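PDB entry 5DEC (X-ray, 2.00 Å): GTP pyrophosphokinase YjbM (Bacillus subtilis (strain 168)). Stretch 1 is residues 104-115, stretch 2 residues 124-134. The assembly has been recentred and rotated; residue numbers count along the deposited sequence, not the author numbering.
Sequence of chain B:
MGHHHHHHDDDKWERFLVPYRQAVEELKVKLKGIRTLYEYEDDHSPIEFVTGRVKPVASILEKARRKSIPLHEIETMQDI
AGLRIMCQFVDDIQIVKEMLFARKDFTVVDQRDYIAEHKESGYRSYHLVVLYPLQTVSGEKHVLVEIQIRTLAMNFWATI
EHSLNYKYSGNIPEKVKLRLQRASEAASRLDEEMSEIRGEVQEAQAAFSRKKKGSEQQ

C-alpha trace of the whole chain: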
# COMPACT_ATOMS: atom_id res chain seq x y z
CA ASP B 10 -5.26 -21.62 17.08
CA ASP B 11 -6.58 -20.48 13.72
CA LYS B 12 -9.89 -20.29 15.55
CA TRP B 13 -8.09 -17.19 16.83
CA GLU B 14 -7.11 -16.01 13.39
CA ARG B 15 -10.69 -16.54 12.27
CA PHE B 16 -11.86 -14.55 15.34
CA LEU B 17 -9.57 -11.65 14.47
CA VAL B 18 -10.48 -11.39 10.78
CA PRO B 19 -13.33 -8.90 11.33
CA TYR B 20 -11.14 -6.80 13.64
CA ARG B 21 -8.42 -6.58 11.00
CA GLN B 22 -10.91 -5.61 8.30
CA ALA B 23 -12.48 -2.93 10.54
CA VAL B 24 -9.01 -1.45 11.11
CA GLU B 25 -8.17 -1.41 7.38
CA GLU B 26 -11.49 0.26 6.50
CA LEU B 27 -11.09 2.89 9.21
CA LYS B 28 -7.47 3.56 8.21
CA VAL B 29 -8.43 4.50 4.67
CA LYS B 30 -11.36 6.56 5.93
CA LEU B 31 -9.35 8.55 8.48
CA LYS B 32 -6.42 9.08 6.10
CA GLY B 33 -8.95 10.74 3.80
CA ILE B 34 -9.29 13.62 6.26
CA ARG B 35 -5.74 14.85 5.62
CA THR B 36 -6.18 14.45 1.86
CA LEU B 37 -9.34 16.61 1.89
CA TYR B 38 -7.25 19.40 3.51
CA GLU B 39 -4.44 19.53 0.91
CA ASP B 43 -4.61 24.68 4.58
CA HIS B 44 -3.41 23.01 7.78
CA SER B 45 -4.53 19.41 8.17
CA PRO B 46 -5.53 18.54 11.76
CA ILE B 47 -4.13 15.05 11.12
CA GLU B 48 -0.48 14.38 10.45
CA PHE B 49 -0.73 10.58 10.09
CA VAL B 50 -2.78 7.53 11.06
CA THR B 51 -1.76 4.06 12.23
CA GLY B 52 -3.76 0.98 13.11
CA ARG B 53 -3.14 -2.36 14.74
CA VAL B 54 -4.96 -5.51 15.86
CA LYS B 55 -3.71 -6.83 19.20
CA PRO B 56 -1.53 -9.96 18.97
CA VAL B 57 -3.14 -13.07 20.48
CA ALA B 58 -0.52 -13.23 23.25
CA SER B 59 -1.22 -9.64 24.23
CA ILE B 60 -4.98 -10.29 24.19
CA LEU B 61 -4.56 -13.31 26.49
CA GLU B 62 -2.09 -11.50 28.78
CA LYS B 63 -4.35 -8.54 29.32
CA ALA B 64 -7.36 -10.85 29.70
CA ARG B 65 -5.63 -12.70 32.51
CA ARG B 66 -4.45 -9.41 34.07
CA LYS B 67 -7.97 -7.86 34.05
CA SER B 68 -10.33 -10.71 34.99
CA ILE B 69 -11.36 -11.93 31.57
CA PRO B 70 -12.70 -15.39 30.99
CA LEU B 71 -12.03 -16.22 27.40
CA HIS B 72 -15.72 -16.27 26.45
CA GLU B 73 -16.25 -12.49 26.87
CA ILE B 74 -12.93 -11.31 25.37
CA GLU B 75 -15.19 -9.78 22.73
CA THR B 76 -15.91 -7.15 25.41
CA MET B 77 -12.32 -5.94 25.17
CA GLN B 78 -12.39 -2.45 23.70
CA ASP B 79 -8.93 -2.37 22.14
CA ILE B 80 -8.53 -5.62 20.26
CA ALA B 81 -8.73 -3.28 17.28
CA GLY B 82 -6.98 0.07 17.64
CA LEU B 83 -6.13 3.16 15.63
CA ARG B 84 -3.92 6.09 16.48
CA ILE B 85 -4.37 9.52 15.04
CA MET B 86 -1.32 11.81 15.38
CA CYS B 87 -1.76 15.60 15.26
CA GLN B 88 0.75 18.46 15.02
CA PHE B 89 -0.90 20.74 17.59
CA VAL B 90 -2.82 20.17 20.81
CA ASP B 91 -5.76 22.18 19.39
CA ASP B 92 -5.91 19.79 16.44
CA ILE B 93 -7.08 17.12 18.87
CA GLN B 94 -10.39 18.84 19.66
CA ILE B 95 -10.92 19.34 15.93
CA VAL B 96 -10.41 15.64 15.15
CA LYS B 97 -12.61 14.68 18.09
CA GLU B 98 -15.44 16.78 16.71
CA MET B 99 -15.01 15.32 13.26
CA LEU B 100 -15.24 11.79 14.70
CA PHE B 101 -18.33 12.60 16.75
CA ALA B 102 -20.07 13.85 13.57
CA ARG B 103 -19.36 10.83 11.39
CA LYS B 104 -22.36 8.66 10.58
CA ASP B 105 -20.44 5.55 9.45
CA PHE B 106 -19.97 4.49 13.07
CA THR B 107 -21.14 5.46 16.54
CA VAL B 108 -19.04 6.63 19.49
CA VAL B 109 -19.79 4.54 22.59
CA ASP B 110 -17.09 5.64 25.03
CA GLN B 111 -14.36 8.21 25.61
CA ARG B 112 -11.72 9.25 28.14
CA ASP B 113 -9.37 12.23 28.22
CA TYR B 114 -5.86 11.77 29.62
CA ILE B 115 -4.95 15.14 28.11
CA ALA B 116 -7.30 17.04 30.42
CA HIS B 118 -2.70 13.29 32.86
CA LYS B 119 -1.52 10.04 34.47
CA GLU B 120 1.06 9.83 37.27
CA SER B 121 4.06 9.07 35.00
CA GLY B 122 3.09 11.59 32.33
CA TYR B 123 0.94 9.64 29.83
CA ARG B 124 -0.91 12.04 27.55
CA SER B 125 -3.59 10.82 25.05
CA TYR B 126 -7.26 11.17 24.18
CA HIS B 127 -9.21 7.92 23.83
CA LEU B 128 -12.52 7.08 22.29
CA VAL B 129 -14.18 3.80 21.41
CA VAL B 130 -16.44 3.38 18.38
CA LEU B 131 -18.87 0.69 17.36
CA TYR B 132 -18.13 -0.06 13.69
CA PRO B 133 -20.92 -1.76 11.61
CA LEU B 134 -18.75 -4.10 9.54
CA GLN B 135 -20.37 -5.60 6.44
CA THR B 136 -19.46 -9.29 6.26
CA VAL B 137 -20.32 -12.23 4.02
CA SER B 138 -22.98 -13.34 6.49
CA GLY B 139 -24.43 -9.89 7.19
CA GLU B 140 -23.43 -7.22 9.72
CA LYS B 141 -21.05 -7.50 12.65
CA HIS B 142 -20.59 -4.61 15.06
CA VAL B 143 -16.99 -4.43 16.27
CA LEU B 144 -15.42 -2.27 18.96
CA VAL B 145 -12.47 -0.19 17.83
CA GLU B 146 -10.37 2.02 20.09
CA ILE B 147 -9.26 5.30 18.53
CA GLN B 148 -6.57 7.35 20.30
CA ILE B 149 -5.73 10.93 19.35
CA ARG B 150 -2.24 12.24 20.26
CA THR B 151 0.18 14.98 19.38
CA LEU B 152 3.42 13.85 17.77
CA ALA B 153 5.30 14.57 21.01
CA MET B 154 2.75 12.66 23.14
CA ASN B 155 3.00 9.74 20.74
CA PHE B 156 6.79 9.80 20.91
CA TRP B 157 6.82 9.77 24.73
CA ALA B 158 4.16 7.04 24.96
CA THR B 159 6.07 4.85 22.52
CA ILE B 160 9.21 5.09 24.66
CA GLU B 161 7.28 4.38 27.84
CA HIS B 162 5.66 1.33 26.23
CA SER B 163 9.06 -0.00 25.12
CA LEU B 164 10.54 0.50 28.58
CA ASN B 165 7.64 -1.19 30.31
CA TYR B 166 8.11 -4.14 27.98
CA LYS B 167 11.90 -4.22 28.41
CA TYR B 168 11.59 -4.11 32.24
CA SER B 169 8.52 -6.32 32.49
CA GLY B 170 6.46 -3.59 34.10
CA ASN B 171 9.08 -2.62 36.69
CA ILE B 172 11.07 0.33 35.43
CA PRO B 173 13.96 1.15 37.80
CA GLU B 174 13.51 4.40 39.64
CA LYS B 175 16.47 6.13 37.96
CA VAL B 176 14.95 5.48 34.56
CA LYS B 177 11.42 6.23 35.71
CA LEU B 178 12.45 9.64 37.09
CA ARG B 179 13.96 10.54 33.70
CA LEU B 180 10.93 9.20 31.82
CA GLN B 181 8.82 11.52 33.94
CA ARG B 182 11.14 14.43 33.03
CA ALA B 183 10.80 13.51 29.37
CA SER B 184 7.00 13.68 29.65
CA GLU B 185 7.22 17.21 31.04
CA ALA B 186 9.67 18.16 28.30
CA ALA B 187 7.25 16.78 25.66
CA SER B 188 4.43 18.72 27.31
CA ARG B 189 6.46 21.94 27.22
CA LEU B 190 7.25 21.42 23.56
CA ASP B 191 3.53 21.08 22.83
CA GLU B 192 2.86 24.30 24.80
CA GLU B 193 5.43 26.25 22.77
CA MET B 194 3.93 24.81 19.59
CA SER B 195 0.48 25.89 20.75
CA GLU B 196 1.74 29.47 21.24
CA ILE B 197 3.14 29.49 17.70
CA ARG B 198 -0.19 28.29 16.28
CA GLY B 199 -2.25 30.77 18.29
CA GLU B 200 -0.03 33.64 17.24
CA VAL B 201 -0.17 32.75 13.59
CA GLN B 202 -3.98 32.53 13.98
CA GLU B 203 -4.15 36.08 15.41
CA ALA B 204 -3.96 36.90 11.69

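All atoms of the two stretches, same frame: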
# COMPACT_ATOMS: atom_id res chain seq x y z
N LYS B 104 -21.21 9.53 10.49
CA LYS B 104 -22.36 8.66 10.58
C LYS B 104 -22.04 7.22 10.15
O LYS B 104 -22.94 6.39 10.12
CB LYS B 104 -23.51 9.20 9.73
CG LYS B 104 -24.09 10.52 10.23
CD LYS B 104 -25.44 10.78 9.58
CE LYS B 104 -26.22 11.87 10.30
NZ LYS B 104 -25.50 13.17 10.26
N ASP B 105 -20.78 6.92 9.85
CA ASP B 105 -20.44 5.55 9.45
C ASP B 105 -19.98 4.70 10.63
O ASP B 105 -19.55 3.56 10.45
CB ASP B 105 -19.40 5.53 8.32
CG ASP B 105 -18.16 6.35 8.61
OD1 ASP B 105 -18.16 7.20 9.54
OD2 ASP B 105 -17.17 6.16 7.88
N PHE B 106 -20.08 5.26 11.83
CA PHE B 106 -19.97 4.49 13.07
C PHE B 106 -20.61 5.29 14.18
O PHE B 106 -21.08 6.40 13.95
CB PHE B 106 -18.50 4.13 13.40
CG PHE B 106 -17.54 5.30 13.39
CD1 PHE B 106 -17.59 6.27 14.38
CD2 PHE B 106 -16.55 5.40 12.41
CE1 PHE B 106 -16.71 7.34 14.39
CE2 PHE B 106 -15.65 6.48 12.42
CZ PHE B 106 -15.74 7.45 13.42
N THR B 107 -20.65 4.73 15.39
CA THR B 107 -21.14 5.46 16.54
C THR B 107 -20.12 5.41 17.68
O THR B 107 -19.52 4.38 17.94
CB THR B 107 -22.50 4.92 17.03
OG1 THR B 107 -22.36 3.57 17.49
CG2 THR B 107 -23.54 4.96 15.91
N VAL B 108 -19.94 6.55 18.35
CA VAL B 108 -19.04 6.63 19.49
C VAL B 108 -19.76 6.11 20.73
O VAL B 108 -20.86 6.55 21.04
CB VAL B 108 -18.54 8.07 19.70
CG1 VAL B 108 -17.67 8.17 20.95
CG2 VAL B 108 -17.79 8.56 18.43
N VAL B 109 -19.15 5.15 21.42
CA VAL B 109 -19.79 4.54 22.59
C VAL B 109 -19.06 4.81 23.90
O VAL B 109 -19.60 4.53 24.97
CB VAL B 109 -19.94 3.01 22.41
CG1 VAL B 109 -20.92 2.70 21.29
CG2 VAL B 109 -18.59 2.36 22.15
N ASP B 110 -17.84 5.33 23.82
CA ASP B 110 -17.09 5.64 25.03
C ASP B 110 -15.97 6.62 24.72
O ASP B 110 -15.56 6.77 23.57
CB ASP B 110 -16.52 4.36 25.65
CG ASP B 110 -16.10 4.53 27.11
OD1 ASP B 110 -16.56 5.49 27.77
OD2 ASP B 110 -15.30 3.71 27.59
N GLN B 111 -15.48 7.30 25.76
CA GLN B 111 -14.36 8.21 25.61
C GLN B 111 -13.67 8.46 26.95
O GLN B 111 -14.29 8.30 28.00
CB GLN B 111 -14.82 9.53 25.00
CG GLN B 111 -15.72 10.38 25.89
CD GLN B 111 -16.02 11.74 25.27
OE1 GLN B 111 -15.11 12.46 24.87
NE2 GLN B 111 -17.31 12.08 25.18
N ARG B 112 -12.39 8.83 26.92
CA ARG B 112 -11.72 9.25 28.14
C ARG B 112 -10.51 10.11 27.79
O ARG B 112 -9.76 9.80 26.85
CB ARG B 112 -11.32 8.04 29.00
CG ARG B 112 -10.57 8.43 30.28
CD ARG B 112 -10.26 7.23 31.16
NE ARG B 112 -9.55 7.61 32.38
CZ ARG B 112 -9.27 6.78 33.37
NH1 ARG B 112 -9.66 5.51 33.31
NH2 ARG B 112 -8.62 7.21 34.45
N ASP B 113 -10.32 11.17 28.56
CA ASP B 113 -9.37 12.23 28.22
C ASP B 113 -8.20 12.28 29.19
O ASP B 113 -8.31 12.85 30.27
CB ASP B 113 -10.10 13.58 28.18
CG ASP B 113 -9.26 14.70 27.59
OD1 ASP B 113 -8.15 14.42 27.09
OD2 ASP B 113 -9.72 15.86 27.60
N TYR B 114 -7.07 11.67 28.81
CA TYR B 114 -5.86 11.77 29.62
C TYR B 114 -5.02 12.99 29.25
O TYR B 114 -3.88 13.13 29.68
CB TYR B 114 -4.99 10.52 29.46
CG TYR B 114 -5.62 9.19 29.82
CD1 TYR B 114 -6.41 8.50 28.91
CD2 TYR B 114 -5.43 8.63 31.08
CE1 TYR B 114 -6.98 7.28 29.24
CE2 TYR B 114 -6.00 7.42 31.42
CZ TYR B 114 -6.77 6.74 30.50
OH TYR B 114 -7.34 5.53 30.83
N ILE B 115 -5.59 13.87 28.43
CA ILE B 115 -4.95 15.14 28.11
C ILE B 115 -5.41 16.19 29.12
O ILE B 115 -4.63 17.03 29.56
CB ILE B 115 -5.26 15.60 26.67
CG1 ILE B 115 -4.80 14.54 25.68
CG2 ILE B 115 -4.58 16.93 26.36
CD1 ILE B 115 -4.95 14.95 24.27
N ARG B 124 0.03 11.09 28.14
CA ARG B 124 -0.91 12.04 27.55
C ARG B 124 -1.52 11.43 26.28
O ARG B 124 -0.78 11.05 25.36
CB ARG B 124 -0.14 13.32 27.25
CG ARG B 124 0.40 13.98 28.52
CD ARG B 124 1.57 14.91 28.20
NE ARG B 124 1.24 15.97 27.26
CZ ARG B 124 1.95 16.25 26.17
NH1 ARG B 124 3.02 15.52 25.87
NH2 ARG B 124 1.58 17.24 25.38
N SER B 125 -2.86 11.38 26.21
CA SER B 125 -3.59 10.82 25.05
C SER B 125 -5.10 10.99 25.22
O SER B 125 -5.62 10.95 26.33
CB SER B 125 -3.25 9.34 24.85
OG SER B 125 -3.82 8.81 23.66
N TYR B 126 -5.81 11.22 24.12
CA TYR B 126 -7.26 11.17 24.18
C TYR B 126 -7.77 9.85 23.60
O TYR B 126 -7.37 9.46 22.51
CB TYR B 126 -7.87 12.33 23.41
CG TYR B 126 -9.38 12.29 23.36
CD1 TYR B 126 -10.14 12.82 24.39
CD2 TYR B 126 -10.04 11.71 22.28
CE1 TYR B 126 -11.52 12.79 24.34
CE2 TYR B 126 -11.42 11.67 22.23
CZ TYR B 126 -12.15 12.21 23.26
OH TYR B 126 -13.52 12.18 23.20
N HIS B 127 -8.67 9.18 24.32
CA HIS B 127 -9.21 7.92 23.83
C HIS B 127 -10.69 8.02 23.53
O HIS B 127 -11.46 8.65 24.27
CB HIS B 127 -9.01 6.79 24.86
CG HIS B 127 -7.59 6.49 25.19
ND1 HIS B 127 -7.20 5.30 25.77
CD2 HIS B 127 -6.45 7.21 25.00
CE1 HIS B 127 -5.90 5.30 25.95
NE2 HIS B 127 -5.42 6.45 25.49
N LEU B 128 -11.10 7.39 22.43
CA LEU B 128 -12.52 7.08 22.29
C LEU B 128 -12.70 5.68 21.72
O LEU B 128 -11.77 5.10 21.15
CB LEU B 128 -13.23 8.13 21.44
CG LEU B 128 -12.82 8.44 20.02
CD1 LEU B 128 -13.54 7.56 19.05
CD2 LEU B 128 -13.17 9.88 19.76
N VAL B 129 -13.89 5.13 21.89
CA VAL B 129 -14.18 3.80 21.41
C VAL B 129 -15.39 3.90 20.50
O VAL B 129 -16.39 4.48 20.88
CB VAL B 129 -14.50 2.83 22.56
CG1 VAL B 129 -14.83 1.46 22.01
CG2 VAL B 129 -13.32 2.77 23.55
N VAL B 130 -15.31 3.33 19.29
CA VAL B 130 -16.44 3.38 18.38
C VAL B 130 -16.99 1.99 18.13
O VAL B 130 -16.27 0.99 18.25
CB VAL B 130 -16.08 4.01 17.00
CG1 VAL B 130 -15.49 5.40 17.14
CG2 VAL B 130 -15.13 3.11 16.23
N LEU B 131 -18.27 1.94 17.78
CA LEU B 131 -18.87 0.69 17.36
C LEU B 131 -19.00 0.72 15.83
O LEU B 131 -19.78 1.51 15.29
CB LEU B 131 -20.22 0.49 18.05
CG LEU B 131 -20.85 -0.90 17.93
CD1 LEU B 131 -19.95 -1.92 18.61
CD2 LEU B 131 -22.26 -0.92 18.56
N TYR B 132 -18.22 -0.11 15.15
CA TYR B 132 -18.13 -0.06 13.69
C TYR B 132 -18.97 -1.18 13.07
O TYR B 132 -18.70 -2.36 13.33
CB TYR B 132 -16.66 -0.18 13.23
CG TYR B 132 -16.47 0.03 11.73
CD1 TYR B 132 -16.53 1.30 11.19
CD2 TYR B 132 -16.25 -1.05 10.87
CE1 TYR B 132 -16.37 1.51 9.83
CE2 TYR B 132 -16.10 -0.85 9.51
CZ TYR B 132 -16.16 0.44 8.99
OH TYR B 132 -16.02 0.68 7.64
N PRO B 133 -19.98 -0.81 12.25
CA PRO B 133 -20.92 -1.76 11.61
C PRO B 133 -20.31 -2.41 10.38
O PRO B 133 -20.62 -2.03 9.24
CB PRO B 133 -22.11 -0.88 11.24
CG PRO B 133 -21.47 0.45 10.93
CD PRO B 133 -20.31 0.59 11.90
N LEU B 134 -19.45 -3.39 10.61
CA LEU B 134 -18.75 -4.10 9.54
C LEU B 134 -19.67 -4.97 8.69
O LEU B 134 -20.43 -5.79 9.22
CB LEU B 134 -17.63 -4.94 10.16
CG LEU B 134 -16.71 -5.69 9.21
CD1 LEU B 134 -15.83 -4.72 8.45
CD2 LEU B 134 -15.87 -6.65 10.02
O HOH W 1 -22.46 1.43 14.95

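How do the backbones join? Strands 107-113 and 126-134 run antiparallel. T107 O accepts from L131 N at 2.7 Å, and R112 and H127 exchange two bonds, R112 N to H127 O and H127 N to R112 O, each 2.8 Å. A bulge shifts the register between V108 and D110: V129 O takes V109 N at 2.9 Å and, weakly, D110 N at 3.4 Å.

What does the bulge do to the side chains? V109, with psi near -12°, points its CB sideways. Its m rotamer places CG2 3.9 Å from V129 CG1 and CG1 4.0 Å from L131 CB, so both methyls meet the neighbouring strand.

Why does Q111 adopt p, then t? The CB atoms of Q111 and L128 lie 4.1 Å apart on the face they share with Y126. Extended at chi2, Q111 carries its amide to the phenol of Y126, itself t at chi1, and Y126 OH donates to Q111 OE1 over a very short 2.3 Å.

How are the ends closed? F106, at chi1 51°, brings CD1 3.6 Å from V130 CG1, an apolar contact. At the other end, Y114 in m turns its ring edge toward the face of H127, also m, with centroids 5.0 Å apart, while Y114 N donates to S125 O at 3.0 Å.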